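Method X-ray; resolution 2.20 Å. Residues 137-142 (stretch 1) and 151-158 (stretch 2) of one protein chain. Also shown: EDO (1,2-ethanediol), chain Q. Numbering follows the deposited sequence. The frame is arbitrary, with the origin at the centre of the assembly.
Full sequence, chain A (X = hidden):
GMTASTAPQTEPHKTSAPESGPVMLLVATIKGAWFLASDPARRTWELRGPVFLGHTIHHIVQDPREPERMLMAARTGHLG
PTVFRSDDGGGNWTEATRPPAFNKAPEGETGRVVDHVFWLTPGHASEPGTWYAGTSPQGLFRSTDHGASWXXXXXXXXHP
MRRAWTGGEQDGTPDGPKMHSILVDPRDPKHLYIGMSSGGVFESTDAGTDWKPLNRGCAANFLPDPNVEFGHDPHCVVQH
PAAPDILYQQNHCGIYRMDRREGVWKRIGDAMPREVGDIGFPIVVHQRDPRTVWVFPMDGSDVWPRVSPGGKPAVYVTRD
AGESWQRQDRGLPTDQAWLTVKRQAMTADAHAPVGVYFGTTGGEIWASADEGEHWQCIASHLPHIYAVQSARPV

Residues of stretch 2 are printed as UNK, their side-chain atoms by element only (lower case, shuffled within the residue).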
# COMPACT_ATOMS: atom_id res chain seq x y z
N PRO A 137 4.87 -14.94 5.61
CA PRO A 137 3.44 -15.23 5.42
C PRO A 137 2.58 -14.34 6.33
O PRO A 137 3.13 -13.61 7.16
CB PRO A 137 3.32 -16.71 5.74
CG PRO A 137 4.42 -16.98 6.70
CD PRO A 137 5.55 -16.08 6.26
N GLN A 138 1.26 -14.40 6.18
CA GLN A 138 0.37 -13.44 6.85
C GLN A 138 0.57 -13.42 8.36
O GLN A 138 0.51 -14.44 9.01
CB GLN A 138 -1.13 -13.68 6.51
CG GLN A 138 -1.58 -13.63 5.00
CD GLN A 138 -1.49 -14.96 4.29
OE1 GLN A 138 -0.52 -15.70 4.48
NE2 GLN A 138 -2.49 -15.26 3.43
N GLY A 139 0.84 -12.24 8.90
CA GLY A 139 1.04 -12.07 10.33
C GLY A 139 0.97 -10.59 10.60
O GLY A 139 1.37 -9.80 9.73
N LEU A 140 0.40 -10.23 11.76
CA LEU A 140 0.24 -8.85 12.22
C LEU A 140 1.06 -8.69 13.50
O LEU A 140 0.94 -9.50 14.42
CB LEU A 140 -1.23 -8.54 12.50
CG LEU A 140 -1.61 -7.10 12.85
CD1 LEU A 140 -1.42 -6.14 11.66
CD2 LEU A 140 -3.04 -7.04 13.37
N PHE A 141 1.88 -7.64 13.53
CA PHE A 141 2.76 -7.31 14.64
C PHE A 141 2.58 -5.85 15.03
O PHE A 141 2.08 -5.03 14.24
CB PHE A 141 4.22 -7.60 14.27
CG PHE A 141 4.49 -9.05 13.96
CD1 PHE A 141 4.26 -9.56 12.68
CD2 PHE A 141 4.94 -9.91 14.93
CE1 PHE A 141 4.48 -10.92 12.39
CE2 PHE A 141 5.15 -11.25 14.66
CZ PHE A 141 4.93 -11.76 13.39
N ARG A 142 2.99 -5.53 16.25
CA ARG A 142 2.87 -4.18 16.77
C ARG A 142 4.12 -3.75 17.56
O ARG A 142 4.73 -4.54 18.27
CB ARG A 142 1.65 -4.11 17.68
CG ARG A 142 1.36 -2.72 18.24
CD ARG A 142 0.45 -2.75 19.44
NE ARG A 142 -0.96 -2.92 19.12
CZ ARG A 142 -1.78 -3.91 19.52
NH1 ARG A 142 -1.38 -4.93 20.31
NH2 ARG A 142 -3.05 -3.86 19.13
N UNK A 151 6.08 -7.11 18.71
CA UNK A 151 5.47 -8.30 19.29
C UNK A 151 4.28 -8.70 18.39
O UNK A 151 3.69 -7.83 17.72
c UNK A 151 4.97 -8.03 20.72
c UNK A 151 3.32 -6.63 22.14
o UNK A 151 3.83 -7.14 23.18
c UNK A 151 3.68 -7.20 20.77
o UNK A 151 2.51 -5.66 22.13
N UNK A 152 3.93 -10.00 18.34
CA UNK A 152 2.74 -10.39 17.59
C UNK A 152 1.43 -9.78 18.12
O UNK A 152 1.32 -9.56 19.32
c UNK A 152 2.67 -11.90 17.77
c UNK A 152 4.61 -11.15 18.95
c UNK A 152 3.87 -12.32 18.47
N UNK A 153 0.48 -9.45 17.24
CA UNK A 153 -0.86 -9.07 17.68
C UNK A 153 -1.52 -10.44 17.76
O UNK A 153 -2.03 -10.94 16.75
c UNK A 153 -3.06 -7.88 17.22
c UNK A 153 -0.85 -6.76 16.69
c UNK A 153 -1.60 -8.09 16.76
N UNK A 154 -1.45 -11.04 18.95
CA UNK A 154 -1.97 -12.38 19.26
C UNK A 154 -3.42 -12.62 18.84
O UNK A 154 -3.76 -13.72 18.39
c UNK A 154 -1.80 -12.65 20.76
N UNK A 155 -4.26 -11.60 18.95
CA UNK A 155 -5.66 -11.73 18.52
C UNK A 155 -5.86 -12.05 17.05
O UNK A 155 -6.93 -12.55 16.68
N UNK A 156 -4.87 -11.75 16.20
CA UNK A 156 -4.90 -12.19 14.82
C UNK A 156 -4.07 -13.47 14.65
O UNK A 156 -4.57 -14.47 14.15
c UNK A 156 -3.18 -12.38 11.94
c UNK A 156 -4.40 -11.16 13.78
c UNK A 156 -4.30 -13.13 9.97
c UNK A 156 -3.15 -13.05 10.74
c UNK A 156 -5.51 -11.88 11.63
c UNK A 156 -5.49 -12.54 10.42
c UNK A 156 -4.35 -11.77 12.40
N UNK A 157 -2.78 -13.41 15.02
CA UNK A 157 -1.83 -14.52 14.80
C UNK A 157 -2.21 -15.87 15.38
O UNK A 157 -1.82 -16.90 14.82
o UNK A 157 -0.29 -12.52 13.54
c UNK A 157 -0.42 -14.16 15.30
n UNK A 157 1.63 -13.03 14.59
c UNK A 157 0.31 -13.16 14.39
N UNK A 158 -2.94 -15.86 16.50
CA UNK A 158 -3.43 -17.05 17.18
C UNK A 158 -4.96 -17.09 17.18
O UNK A 158 -5.55 -17.71 18.04
o UNK A 158 -0.78 -17.99 17.87
o UNK A 158 -0.81 -16.76 19.66
c UNK A 158 -1.39 -17.29 18.71
c UNK A 158 -2.90 -17.11 18.62
C1 EDO Q . 7.07 -3.66 21.65
O1 EDO Q . 7.14 -2.30 21.22
C2 EDO Q . 5.64 -4.15 21.79
O2 EDO Q . 4.86 -3.17 22.50

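Position 151 carries three carbons in an unbranched run, the third bearing two oxygens. Its backbone pairs with Arg 142 in both directions: Arg 142 N donates to O of 151 at 2.8 Å, and N of 151 donates to Arg 142 O at 2.9 Å. A carboxylate on a three-carbon chain is Glu 151. Its side chain lies on the same face of the sheet as that of Arg 142, yet OE2 stays 4.4 Å from Arg 142 NH1, too far for a salt bridge; a 1,2-ethanediol makes a weak hydrogen bond from O2 to Glu 151 OE2 at 3.4 Å.

At position 152 three carbons close a ring onto the backbone nitrogen, and its CB lies 4.0 Å from Phe 141 CE2. The closed ring identifies Pro 152. Without an N-H it can donate no backbone hydrogen bond, and the strand places it opposite Phe 141 in a non-hydrogen-bonded pair, where none is required. The CA atoms of Phe 141 and Pro 152 come within 4.3 Å.

Position 153 has one carbon carrying two more, a branch directly at CB. That CB lies 3.8 Å from Leu 140 CD2, while the backbone N donates to Leu 140 O at 2.9 Å. This is Val 153. Its CG2 sits 3.8 Å from Arg 142 CB and also lies over one face of the guanidinium. It occupies the N-cap position, where strand gives way to helix.

Position 154 has a single side-chain carbon, pointing away and touching nothing on stretch 1: Ala 154. Position 155 has no side-chain atoms and makes no contact: Gly 155.

Position 156 shows one carbon followed by a six-carbon ring with no heteroatom. Its CB points toward stretch 1 and lies 4.3 Å from Leu 140 CB. This is Phe 156; Gln 138 O lies at the ring edge.

Position 157 has two carbons, the second bearing one oxygen and one nitrogen. The side-chain oxygen of 157 accepts from Leu 140 N at 3.0 Å, nearly straight. This is Asn 157, the oxygen being OD1, while ND2 lies over one face of the Phe 141 ring and finds no hydrogen-bond partner in the model.

Position 158 has two carbons, the second with two oxygens, and lies out of reach: Asp 158, just past the helix.

Backbone pairing serves Arg 142 and Leu 140 O; after the chain turns into helix, the Asn 157 side chain satisfies Leu 140 N. Val 153 and Phe 156 meanwhile pack against Leu 140.

Stretch 2 151-158: EPVAGFND
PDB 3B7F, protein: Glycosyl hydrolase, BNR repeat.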